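Local structure of orotidine 5'-phosphate decarboxylase (Streptomyces avermitilis, 3V75) at residues 25-30 with 143-148; 39-44 with 292-297; 53-58 with 69-74; 152-157 with 171-176; 226-231 with 256-261. The protein probably catalyses the decarboxylation of orotidine 5'-phosphate to UMP, the final step of de novo UMP synthesis. One frame throughout, in Å; residues are numbered along the deposited sequence.

Contact 1. Residues 25-30 with 143-148; sequences EPFGAR and SDALTV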
# COMPACT_ATOMS: atom_id res chain seq x y z
N GLU A 25 23.05 -11.64 -6.91
CA GLU A 25 23.67 -10.49 -7.57
C GLU A 25 22.69 -9.30 -7.52
O GLU A 25 21.47 -9.49 -7.45
CB GLU A 25 24.06 -10.89 -9.01
CG GLU A 25 24.38 -9.70 -9.95
CD GLU A 25 24.86 -10.04 -11.38
OE1 GLU A 25 24.26 -10.89 -12.10
OE2 GLU A 25 25.85 -9.36 -11.78
N PRO A 26 23.20 -8.06 -7.50
CA PRO A 26 22.30 -6.90 -7.38
C PRO A 26 21.20 -6.87 -8.46
O PRO A 26 21.46 -7.25 -9.62
CB PRO A 26 23.25 -5.70 -7.51
CG PRO A 26 24.57 -6.23 -7.00
CD PRO A 26 24.62 -7.67 -7.42
N PHE A 27 20.00 -6.46 -8.06
CA PHE A 27 18.87 -6.44 -8.95
C PHE A 27 19.13 -5.70 -10.28
O PHE A 27 18.75 -6.21 -11.35
CB PHE A 27 17.63 -5.87 -8.26
CG PHE A 27 16.46 -5.74 -9.15
CD1 PHE A 27 15.81 -6.86 -9.63
CD2 PHE A 27 15.98 -4.48 -9.51
CE1 PHE A 27 14.68 -6.74 -10.46
CE2 PHE A 27 14.88 -4.36 -10.35
CZ PHE A 27 14.25 -5.50 -10.84
N GLY A 28 19.78 -4.54 -10.23
CA GLY A 28 19.96 -3.76 -11.46
C GLY A 28 20.75 -4.59 -12.47
O GLY A 28 20.40 -4.63 -13.68
N ALA A 29 21.82 -5.25 -12.02
CA ALA A 29 22.61 -6.09 -12.89
C ALA A 29 21.81 -7.30 -13.38
O ALA A 29 21.90 -7.68 -14.57
CB ALA A 29 23.88 -6.57 -12.16
N ARG A 30 21.06 -7.96 -12.49
CA ARG A 30 20.29 -9.13 -12.90
C ARG A 30 19.21 -8.74 -13.91
O ARG A 30 18.96 -9.49 -14.87
CB ARG A 30 19.68 -9.83 -11.68
CG ARG A 30 20.77 -10.40 -10.74
CD ARG A 30 20.15 -11.30 -9.65
NE ARG A 30 19.24 -10.56 -8.76
CZ ARG A 30 17.94 -10.81 -8.60
NH1 ARG A 30 17.35 -11.79 -9.30
NH2 ARG A 30 17.22 -10.08 -7.77
N SER A 143 10.29 -11.42 -3.64
CA SER A 143 10.24 -10.95 -5.02
C SER A 143 11.55 -10.22 -5.35
O SER A 143 12.25 -9.75 -4.45
CB SER A 143 9.04 -9.99 -5.20
OG SER A 143 7.81 -10.66 -4.90
N ASP A 144 11.87 -10.11 -6.63
CA ASP A 144 13.11 -9.45 -7.02
C ASP A 144 13.04 -7.94 -6.86
O ASP A 144 14.07 -7.27 -6.72
CB ASP A 144 13.43 -9.82 -8.46
CG ASP A 144 13.68 -11.28 -8.59
OD1 ASP A 144 14.75 -11.73 -8.09
OD2 ASP A 144 12.79 -12.02 -9.10
N ALA A 145 11.84 -7.38 -6.88
CA ALA A 145 11.65 -5.97 -6.56
C ALA A 145 10.25 -5.71 -6.05
O ALA A 145 9.36 -6.56 -6.22
CB ALA A 145 11.96 -5.07 -7.79
N LEU A 146 10.04 -4.53 -5.46
CA LEU A 146 8.76 -4.18 -4.88
C LEU A 146 8.43 -2.77 -5.31
O LEU A 146 9.30 -1.89 -5.23
CB LEU A 146 8.87 -4.23 -3.35
CG LEU A 146 7.64 -3.77 -2.56
CD1 LEU A 146 6.40 -4.67 -2.77
CD2 LEU A 146 8.03 -3.64 -1.03
N THR A 147 7.20 -2.51 -5.73
CA THR A 147 6.78 -1.13 -5.95
C THR A 147 6.39 -0.51 -4.60
O THR A 147 5.70 -1.15 -3.77
CB THR A 147 5.59 -0.99 -6.96
OG1 THR A 147 4.46 -1.69 -6.44
CG2 THR A 147 5.97 -1.57 -8.36
N VAL A 148 6.81 0.74 -4.41
CA VAL A 148 6.55 1.48 -3.16
C VAL A 148 6.10 2.89 -3.45
O VAL A 148 6.47 3.49 -4.47
CB VAL A 148 7.80 1.51 -2.22
CG1 VAL A 148 8.16 0.09 -1.77
CG2 VAL A 148 9.02 2.16 -2.92
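Phe27 and Arg30, one helical turn apart, meet the start of strand 145-148 in two different ways. The apolar half is tightly packed and wholly buried. CB of Ala145 stands over one face of the Phe27 ring, 4.1 Å from its centroid and 21° off the normal, a CH-pi contact shifted toward the rim, where Phe27 CZ is 3.8 Å from that CB. Over the same face comes the backbone O of Asp144, 3.4 Å from Phe27 CD1. With CG of Phe27 trans to N (chi1 176°), the ring is carried off the helix toward the strand, and Phe172 of strand 170-176 packs on both Phe27 and Ala145.

The side nearer solvent is polar, and Arg30 is the one touching residue that is partly exposed. Its NH1 and NH2 converge end-on upon a single oxygen, Asp144 OD1, at 2.9 and 3.0 Å. Both donors lie on the same face of the carboxylate, NH1 well above its plane, and the two flat groups are turned 50° apart. Arg30 NE reaches Glu25 O at 2.8 Å and NH2 also bonds Gly168 O, and together these help fix the guanidinium. Asp144 is shared: Arg108 also pairs with OD1, and Val114 N binds OD2. Here the N-terminal helix 27-38, preceding the first strand, packs across the N-terminal end of a TIM barrel.

Contact 2. Residues 39-44 with 292-297; sequences GPLCVG and EEIRAA
Glu292 OE1 accepts two N-H groups of Arg295, the residue whose CB borders Pro40 across the contact. NE (3.1 Å) and NH2 (2.9 Å) of Arg295 reach OE1 side-on, NH2 along the syn lone pair. This salt bridge lies within helix 280-299 and belongs to one of two modelled conformers of Arg295, so it may not be permanent.

The joint itself is apolar. The Pro40 ring lies against the helix: its CG is 3.6 Å from Arg295 N and 3.7 Å from Ile294 CG2. Farther along the same isoleucine side chain, Ile294 CD1 approaches Pro40 O to 3.5 Å and Leu41 CD1 to 4.1 Å. Ile294 reaches both because chi1 of -63° sets CG1 beside the backbone N and the chain then runs extended. Pro40 is the centre of an inverse gamma turn, closed by a weak bond from Leu41 N to Gly39 O, just before strand 42-45.

Leu41 and Ile294 also pack on strand 265-269, so the last helix is wedged beside the seam where the first and last barrel strands pair. No hydrogen bond crosses, and Pro40 O, buried with no partner in the model, is met by methyl groups: the union depends on fit and hydrophobic burial.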
# COMPACT_ATOMS: atom_id res chain seq x y z
N GLY A 39 14.76 -10.62 -23.65
CA GLY A 39 14.11 -9.52 -24.36
C GLY A 39 13.53 -8.51 -23.38
O GLY A 39 13.22 -8.83 -22.21
N PRO A 40 13.38 -7.26 -23.84
CA PRO A 40 12.96 -6.18 -22.94
C PRO A 40 11.43 -6.14 -22.74
O PRO A 40 10.73 -5.32 -23.35
CB PRO A 40 13.48 -4.91 -23.65
CG PRO A 40 13.44 -5.30 -25.10
CD PRO A 40 13.79 -6.77 -25.16
N LEU A 41 10.93 -6.96 -21.84
CA LEU A 41 9.51 -7.01 -21.61
C LEU A 41 9.21 -7.50 -20.20
O LEU A 41 9.83 -8.46 -19.71
CB LEU A 41 8.85 -7.97 -22.61
CG LEU A 41 7.30 -8.07 -22.52
CD1 LEU A 41 6.72 -6.74 -22.88
CD2 LEU A 41 6.75 -9.19 -23.41
N CYS A 42 8.23 -6.85 -19.57
CA CYS A 42 7.64 -7.31 -18.32
C CYS A 42 6.16 -7.56 -18.60
O CYS A 42 5.49 -6.72 -19.20
CB CYS A 42 7.76 -6.18 -17.28
SG CYS A 42 7.00 -6.55 -15.70
N VAL A 43 5.66 -8.72 -18.19
CA VAL A 43 4.25 -9.05 -18.42
C VAL A 43 3.52 -9.00 -17.10
O VAL A 43 3.94 -9.63 -16.12
CB VAL A 43 4.10 -10.45 -19.08
CG1 VAL A 43 2.62 -10.83 -19.19
CG2 VAL A 43 4.76 -10.47 -20.46
N GLY A 44 2.43 -8.24 -17.04
CA GLY A 44 1.64 -8.18 -15.82
C GLY A 44 0.99 -9.52 -15.54
O GLY A 44 0.65 -10.29 -16.47
N GLU A 292 10.20 -8.51 -29.09
CA GLU A 292 11.00 -8.26 -30.29
C GLU A 292 10.81 -6.87 -30.85
O GLU A 292 11.77 -6.23 -31.31
CB GLU A 292 10.68 -9.29 -31.38
CG GLU A 292 11.41 -9.02 -32.66
CD GLU A 292 12.96 -8.86 -32.46
OE1 GLU A 292 13.61 -8.05 -33.20
OE2 GLU A 292 13.56 -9.52 -31.56
N GLU A 293 9.56 -6.38 -30.84
CA GLU A 293 9.33 -5.04 -31.35
C GLU A 293 10.01 -3.98 -30.50
O GLU A 293 10.52 -2.98 -31.03
CB GLU A 293 7.84 -4.74 -31.40
CG GLU A 293 7.14 -5.52 -32.47
CD GLU A 293 5.62 -5.27 -32.45
OE1 GLU A 293 5.06 -4.66 -31.50
OE2 GLU A 293 4.96 -5.77 -33.39
N ILE A 294 9.98 -4.17 -29.19
CA ILE A 294 10.65 -3.23 -28.30
C ILE A 294 12.17 -3.31 -28.52
O ILE A 294 12.83 -2.28 -28.67
CB ILE A 294 10.30 -3.49 -26.84
CG1 ILE A 294 8.79 -3.28 -26.64
CG2 ILE A 294 11.13 -2.56 -25.93
CD1 ILE A 294 8.27 -3.81 -25.30
N ARG A 295 12.72 -4.53 -28.57
CA ARG A 295 14.15 -4.72 -28.83
C ARG A 295 14.56 -3.98 -30.09
O ARG A 295 15.56 -3.26 -30.11
CB ARG A 295 14.49 -6.23 -28.95
CG ARG A 295 15.99 -6.57 -28.95
CD ARG A 295 16.31 -7.75 -29.88
NE ARG A 295 15.89 -7.41 -31.24
CZ ARG A 295 16.60 -6.71 -32.13
NH1 ARG A 295 17.86 -6.31 -31.86
NH2 ARG A 295 16.06 -6.44 -33.30
N ALA A 296 13.78 -4.16 -31.16
CA ALA A 296 14.10 -3.53 -32.44
C ALA A 296 14.00 -2.00 -32.36
O ALA A 296 14.83 -1.27 -32.93
CB ALA A 296 13.18 -4.04 -33.49
N ALA A 297 12.99 -1.49 -31.66
CA ALA A 297 12.85 -0.03 -31.57
C ALA A 297 14.05 0.58 -30.84
O ALA A 297 14.60 1.61 -31.26
CB ALA A 297 11.55 0.35 -30.87

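Contact 3. Residues 53-58 with 69-74; sequences ADWGLS and RTVVEA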
# COMPACT_ATOMS: atom_id res chain seq x y z
N ALA A 53 -13.17 -13.34 -16.70
CA ALA A 53 -14.39 -13.61 -17.47
C ALA A 53 -13.98 -13.79 -18.94
O ALA A 53 -14.45 -14.73 -19.59
CB ALA A 53 -15.40 -12.49 -17.32
N ASP A 54 -13.13 -12.90 -19.45
CA ASP A 54 -12.63 -13.06 -20.83
C ASP A 54 -12.00 -14.45 -21.07
O ASP A 54 -12.17 -15.05 -22.16
CB ASP A 54 -11.59 -11.98 -21.18
CG ASP A 54 -12.18 -10.56 -21.32
OD1 ASP A 54 -13.43 -10.41 -21.40
OD2 ASP A 54 -11.38 -9.58 -21.34
N TRP A 55 -11.22 -14.99 -20.12
CA TRP A 55 -10.63 -16.34 -20.26
C TRP A 55 -11.64 -17.44 -20.04
O TRP A 55 -11.27 -18.62 -20.01
CB TRP A 55 -9.47 -16.62 -19.29
CG TRP A 55 -8.23 -15.90 -19.61
CD1 TRP A 55 -8.14 -14.69 -20.22
CD2 TRP A 55 -6.89 -16.30 -19.30
NE1 TRP A 55 -6.83 -14.30 -20.33
CE2 TRP A 55 -6.04 -15.28 -19.78
CE3 TRP A 55 -6.32 -17.42 -18.70
CZ2 TRP A 55 -4.63 -15.34 -19.66
CZ3 TRP A 55 -4.89 -17.49 -18.58
CH2 TRP A 55 -4.09 -16.45 -19.06
N GLY A 56 -12.90 -17.06 -19.80
CA GLY A 56 -13.95 -18.02 -19.48
C GLY A 56 -13.77 -18.64 -18.10
O GLY A 56 -14.18 -19.80 -17.89
N LEU A 57 -13.13 -17.91 -17.18
CA LEU A 57 -12.93 -18.42 -15.82
C LEU A 57 -13.88 -17.67 -14.86
O LEU A 57 -14.31 -16.54 -15.14
CB LEU A 57 -11.48 -18.20 -15.34
CG LEU A 57 -10.42 -18.84 -16.22
CD1 LEU A 57 -9.07 -18.25 -15.83
CD2 LEU A 57 -10.44 -20.34 -16.05
N SER A 58 -14.17 -18.29 -13.73
CA SER A 58 -15.08 -17.69 -12.76
C SER A 58 -14.34 -16.63 -11.94
O SER A 58 -13.09 -16.68 -11.85
CB SER A 58 -15.57 -18.79 -11.83
OG SER A 58 -14.45 -19.55 -11.30
N ARG A 69 -1.67 -19.82 -12.84
CA ARG A 69 -0.90 -20.99 -13.20
C ARG A 69 -0.62 -21.02 -14.70
O ARG A 69 0.50 -21.34 -15.13
CB ARG A 69 -1.67 -22.24 -12.76
CG ARG A 69 -0.98 -23.50 -13.17
CD ARG A 69 -1.71 -24.71 -12.59
NE ARG A 69 -1.14 -25.89 -13.22
CZ ARG A 69 -1.42 -27.13 -12.85
NH1 ARG A 69 -2.27 -27.32 -11.83
NH2 ARG A 69 -0.85 -28.16 -13.49
N THR A 70 -1.63 -20.71 -15.51
CA THR A 70 -1.46 -20.76 -16.96
C THR A 70 -0.47 -19.69 -17.42
O THR A 70 0.36 -19.95 -18.31
CB THR A 70 -2.82 -20.55 -17.66
OG1 THR A 70 -3.60 -21.71 -17.42
CG2 THR A 70 -2.64 -20.31 -19.16
N VAL A 71 -0.55 -18.50 -16.83
CA VAL A 71 0.37 -17.43 -17.22
C VAL A 71 1.80 -17.86 -16.99
O VAL A 71 2.64 -17.71 -17.88
CB VAL A 71 0.09 -16.08 -16.52
CG1 VAL A 71 1.20 -15.06 -16.85
CG2 VAL A 71 -1.30 -15.55 -16.96
N VAL A 72 2.10 -18.42 -15.82
CA VAL A 72 3.48 -18.82 -15.56
C VAL A 72 3.91 -20.04 -16.37
O VAL A 72 5.05 -20.12 -16.84
CB VAL A 72 3.72 -19.04 -14.06
CG1 VAL A 72 5.15 -19.50 -13.83
CG2 VAL A 72 3.42 -17.72 -13.31
N GLU A 73 3.00 -21.00 -16.57
CA GLU A 73 3.35 -22.15 -17.40
C GLU A 73 3.66 -21.73 -18.83
O GLU A 73 4.62 -22.21 -19.43
CB GLU A 73 2.23 -23.20 -17.42
CG GLU A 73 2.15 -23.90 -16.07
CD GLU A 73 1.00 -24.86 -15.94
OE1 GLU A 73 0.03 -24.81 -16.77
OE2 GLU A 73 1.02 -25.68 -14.97
N ALA A 74 2.84 -20.83 -19.37
CA ALA A 74 3.01 -20.40 -20.76
C ALA A 74 4.24 -19.55 -20.94
O ALA A 74 4.96 -19.68 -21.93
CB ALA A 74 1.78 -19.59 -21.22
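This is a buried, mainly apolar contact on the outer layer of the barrel, where the turn after helix 49-54 sends the indole of Trp55 against helix 61-75. The evidence is a pair of methyl contacts at the far end of the benzo ring: Trp55 CH2 lies 3.6 Å from Val71 CG2, and Trp55 CZ3 lies 3.7 Å from Thr70 CG2. CB of Thr70 sits in the indole plane at the ring edge, 3.8 Å from Trp55 CZ3, whereas the two methyls approach obliquely. Trp55 and Thr70 point at one another from opposite directions, while Val71 crosses the indole at about a right angle.

A torsion divides the labour in Thr70. With chi1 at -70°, OG1 stands beside the backbone N and bonds Arg66, while CG2 is swung to the far side from that N and faces the tryptophan. The indole is held at its other end too, by NE1 bonding to Leu274 O, and its ring meets that of Phe67. Leu283 of helix 280-299 adds to the packing. Behind Trp55, Gly56 ends the helix in a Schellman motif, its N bonding Ala53 O at 2.8 Å. The charged pair Arg69 NE and Glu73 OE2, 2.8 Å apart, stays on the exposed side of helix 61-75.

The benzo end thus contributes hydrophobic surface, while the polar groups of Trp55 and Thr70 are satisfied outside the interface.

Contact 4. Residues 152-157 with 171-176; sequences LGYGSL and LFVLAL
The contact belongs to a beta-alpha-beta crossover of the TIM barrel: the loop leaving strand 145-148 ends in the 3-10 turn 154-157, helix 158-167 follows, and the chain returns as the parallel strand 170-176. Val173, on the outward side of that strand, receives two side chains of the turn, Leu157 and Tyr154, on one methyl. Its CG2 is 3.8 Å from Leu157 CD1 and 4.4 Å from Tyr154 CE1, the second a more distant touch. A chi1 of 179° spends the place across from the backbone N on CG1, and CG2, left beside that N, is the branch that meets the turn. Leu157 offers the end of one branch, and the methyl approaches the Tyr154 ring at a slant. Val148 of the neighbouring strand packs on both Leu157 and Val173, so the three form a small apolar cluster between turn and sheet.

Tyr154 is fixed more by what lies beyond: its ring stacks with His203 and its OH bonds Glu207, both of helix 196-207. The loop also faces the dimer partner, where Tyr154 N bonds Glu184 of the second subunit and Leu152 O bonds Asn179 of that subunit. The side chain of Val173 is about 10 Å from that of Lys119, the predicted proton donor, so the two side chains are not in direct contact. Inside the turn, Gly153 O is gripped twice by Ser156, through N at 2.9 Å and through OG at 2.6 Å, with OG in the carbonyl plane.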
# COMPACT_ATOMS: atom_id res chain seq x y z
N LEU A 152 5.03 9.35 2.22
CA LEU A 152 5.56 9.65 3.55
C LEU A 152 7.02 10.16 3.48
O LEU A 152 7.62 10.48 4.52
CB LEU A 152 5.43 8.43 4.46
CG LEU A 152 4.00 7.94 4.58
CD1 LEU A 152 3.92 6.60 5.32
CD2 LEU A 152 3.14 8.96 5.33
N GLY A 153 7.56 10.29 2.26
CA GLY A 153 8.86 10.88 2.04
C GLY A 153 9.88 9.82 1.64
O GLY A 153 9.82 8.69 2.13
N TYR A 154 10.82 10.18 0.78
CA TYR A 154 11.81 9.19 0.31
C TYR A 154 12.55 8.51 1.50
O TYR A 154 12.79 7.29 1.50
CB TYR A 154 12.79 9.83 -0.68
CG TYR A 154 13.74 8.81 -1.26
CD1 TYR A 154 13.37 8.05 -2.38
CD2 TYR A 154 14.98 8.55 -0.67
CE1 TYR A 154 14.21 7.09 -2.91
CE2 TYR A 154 15.83 7.59 -1.19
CZ TYR A 154 15.44 6.87 -2.31
OH TYR A 154 16.26 5.91 -2.87
N GLY A 155 12.90 9.31 2.51
CA GLY A 155 13.68 8.77 3.62
C GLY A 155 12.89 7.75 4.38
O GLY A 155 13.50 6.89 5.05
N SER A 156 11.56 7.78 4.32
CA SER A 156 10.76 6.79 5.03
C SER A 156 10.92 5.39 4.42
O SER A 156 10.62 4.37 5.06
CB SER A 156 9.29 7.17 5.06
OG SER A 156 8.71 7.01 3.76
N LEU A 157 11.42 5.32 3.18
CA LEU A 157 11.62 4.02 2.50
C LEU A 157 12.89 3.34 2.94
O LEU A 157 13.16 2.21 2.50
CB LEU A 157 11.73 4.23 0.97
CG LEU A 157 10.55 4.96 0.33
CD1 LEU A 157 10.88 5.27 -1.15
CD2 LEU A 157 9.26 4.20 0.46
N LEU A 171 13.79 -1.79 -5.75
CA LEU A 171 12.51 -1.11 -5.53
C LEU A 171 12.14 -0.35 -6.79
O LEU A 171 13.04 0.03 -7.56
CB LEU A 171 12.59 -0.08 -4.38
CG LEU A 171 12.99 -0.63 -3.00
CD1 LEU A 171 13.11 0.57 -2.00
CD2 LEU A 171 12.02 -1.66 -2.46
N PHE A 172 10.84 -0.13 -6.99
CA PHE A 172 10.36 0.88 -7.95
C PHE A 172 9.51 1.86 -7.18
O PHE A 172 8.44 1.51 -6.65
CB PHE A 172 9.55 0.23 -9.05
CG PHE A 172 10.40 -0.57 -10.04
CD1 PHE A 172 10.62 -1.94 -9.86
CD2 PHE A 172 11.01 0.07 -11.14
CE1 PHE A 172 11.41 -2.65 -10.75
CE2 PHE A 172 11.79 -0.64 -12.02
CZ PHE A 172 11.99 -2.00 -11.83
N VAL A 173 10.01 3.09 -7.10
CA VAL A 173 9.32 4.15 -6.38
C VAL A 173 8.37 4.86 -7.32
O VAL A 173 8.80 5.26 -8.40
CB VAL A 173 10.35 5.16 -5.78
CG1 VAL A 173 9.63 6.29 -5.03
CG2 VAL A 173 11.34 4.40 -4.85
N LEU A 174 7.11 5.04 -6.92
CA LEU A 174 6.19 5.79 -7.78
C LEU A 174 6.74 7.19 -8.01
O LEU A 174 7.09 7.89 -7.06
CB LEU A 174 4.83 5.93 -7.11
CG LEU A 174 4.12 4.65 -6.71
CD1 LEU A 174 2.79 4.94 -6.06
CD2 LEU A 174 3.93 3.71 -7.94
N ALA A 175 6.85 7.60 -9.28
CA ALA A 175 7.33 8.95 -9.58
C ALA A 175 6.32 9.73 -10.42
O ALA A 175 5.83 10.77 -10.00
CB ALA A 175 8.70 8.90 -10.27
N LEU A 176 6.01 9.22 -11.61
CA LEU A 176 5.15 9.91 -12.58
C LEU A 176 4.16 8.89 -13.14
O LEU A 176 4.56 7.92 -13.79
CB LEU A 176 6.02 10.45 -13.70
CG LEU A 176 6.88 11.64 -13.28
CD1 LEU A 176 8.01 11.88 -14.25
CD2 LEU A 176 5.99 12.91 -13.13

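Contact 5. Residues 226-231 with 256-261; sequences GDLSSY and GVFGAA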
# COMPACT_ATOMS: atom_id res chain seq x y z
N GLY A 226 2.95 12.80 -21.54
CA GLY A 226 3.42 13.67 -22.60
C GLY A 226 4.48 14.69 -22.21
O GLY A 226 5.02 15.42 -23.06
N ASP A 227 4.78 14.74 -20.91
CA ASP A 227 5.68 15.78 -20.39
C ASP A 227 6.95 15.17 -19.77
O ASP A 227 7.61 15.82 -18.95
CB ASP A 227 4.96 16.71 -19.39
CG ASP A 227 4.20 15.95 -18.29
OD1 ASP A 227 4.36 14.69 -18.15
OD2 ASP A 227 3.43 16.61 -17.54
N LEU A 228 7.32 13.96 -20.19
CA LEU A 228 8.52 13.34 -19.63
C LEU A 228 9.79 14.12 -19.96
O LEU A 228 10.81 13.99 -19.26
CB LEU A 228 8.66 11.89 -20.05
CG LEU A 228 7.52 11.00 -19.55
CD1 LEU A 228 7.78 9.54 -19.94
CD2 LEU A 228 7.33 11.11 -18.02
N SER A 229 9.77 14.90 -21.04
CA SER A 229 10.93 15.69 -21.42
C SER A 229 11.28 16.76 -20.36
O SER A 229 12.35 17.36 -20.44
CB SER A 229 10.74 16.35 -22.81
OG SER A 229 9.62 17.20 -22.76
N SER A 230 10.35 17.01 -19.44
CA SER A 230 10.58 17.98 -18.38
C SER A 230 11.27 17.35 -17.18
O SER A 230 11.59 18.07 -16.21
CB SER A 230 9.24 18.57 -17.92
OG SER A 230 8.71 19.38 -18.95
N TYR A 231 11.54 16.06 -17.23
CA TYR A 231 12.17 15.33 -16.12
C TYR A 231 13.49 14.72 -16.55
O TYR A 231 13.64 14.29 -17.71
CB TYR A 231 11.22 14.25 -15.59
CG TYR A 231 10.02 14.89 -14.98
CD1 TYR A 231 10.06 15.36 -13.66
CD2 TYR A 231 8.87 15.14 -15.74
CE1 TYR A 231 8.97 16.02 -13.09
CE2 TYR A 231 7.77 15.81 -15.19
CZ TYR A 231 7.82 16.24 -13.86
OH TYR A 231 6.73 16.88 -13.33
N GLY A 256 11.12 7.56 -28.59
CA GLY A 256 10.75 8.97 -28.58
C GLY A 256 10.20 9.42 -27.22
O GLY A 256 10.40 10.57 -26.83
N VAL A 257 9.49 8.54 -26.53
CA VAL A 257 8.90 8.90 -25.23
C VAL A 257 10.01 9.06 -24.15
O VAL A 257 10.03 10.07 -23.41
CB VAL A 257 7.85 7.83 -24.77
CG1 VAL A 257 7.37 8.10 -23.33
CG2 VAL A 257 6.65 7.83 -25.70
N PHE A 258 10.93 8.11 -24.11
CA PHE A 258 11.92 8.04 -23.03
C PHE A 258 13.31 8.59 -23.36
O PHE A 258 14.15 8.73 -22.45
CB PHE A 258 12.04 6.61 -22.51
CG PHE A 258 10.85 6.18 -21.71
CD1 PHE A 258 9.82 5.43 -22.30
CD2 PHE A 258 10.73 6.56 -20.37
CE1 PHE A 258 8.71 5.05 -21.55
CE2 PHE A 258 9.63 6.18 -19.63
CZ PHE A 258 8.63 5.44 -20.20
N GLY A 259 13.58 8.93 -24.63
CA GLY A 259 14.90 9.44 -24.97
C GLY A 259 16.00 8.41 -24.72
O GLY A 259 15.76 7.19 -24.79
N ALA A 260 17.19 8.89 -24.35
CA ALA A 260 18.33 8.01 -24.09
C ALA A 260 18.03 7.03 -22.96
O ALA A 260 18.53 5.90 -22.94
CB ALA A 260 19.57 8.81 -23.77
N ALA A 261 17.15 7.43 -22.03
CA ALA A 261 16.81 6.55 -20.93
C ALA A 261 16.00 5.32 -21.34
O ALA A 261 15.73 4.44 -20.49
CB ALA A 261 16.07 7.32 -19.84
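The 3-10 turn 228-230 runs beside the last turn of helix 254-258, with the CA atoms of Leu228 and Phe258 7.2 Å apart. The turn is set by Ser230 N bonding to Asp227 O and Tyr231 N to Leu228 O, each at 3.0 Å, while Gly259, with positive phi, takes the chain out of the helix.

Between the two backbones a single methyl does most of the touching. Leu228 CD1 lies 3.7 Å from Val257 CG1 and 3.8 Å from Phe258 CE2, so it is lodged against two consecutive residues. Leu228 reaches that far because its side chain turns away from its own carbonyl (chi1 -63°) and then runs straight out to CD1 (chi2 -176°). Nearer the backbone, Leu228 CB comes within 4.1 Å of Val257 O. The side chain of Phe258 starts out away from the turn, yet its ring swings back, so that CE2 comes near the leucine methyl, which approaches the ring obliquely. Val257 CG1 lies over one face of that ring, 3.7 Å above its plane and offset toward the rim, which brings valine, leucine and phenylalanine together.

Val221 of strand 217-221 packs on both Leu228 and Phe258, and Ala241 of strand 239-241 also packs on Phe258. With no hydrogen bond across the segments, the loop after strand 217-221 and the helix after strand 239-241 are joined here by dispersion and hydrophobic burial.

In the fold
From the N terminus, contact 1 opens with helix 27-38 and contact 2 with the chain entering strand 42-45. Contact 3 then closes a short loop, nested inside both, tying the end of helix 49-54 to helix 61-75. Contact 1 closes at 143-148, crossing contact 2, which joins the first strand's approach to helix 280-299. Contacts 4 and 5 follow in series inside contact 2. Contacts 1 and 4 meet through neighbouring strands 145-148 and 170-176, probably with backbone bonds between Leu146, Val148 and Phe172; contact 4 touches contact 5 where Leu176 packs on Leu228 and Tyr231. Contact 3 lies near contact 2, nearest atoms about 5 Å apart, but its centre is about 33 Å from that of contact 4.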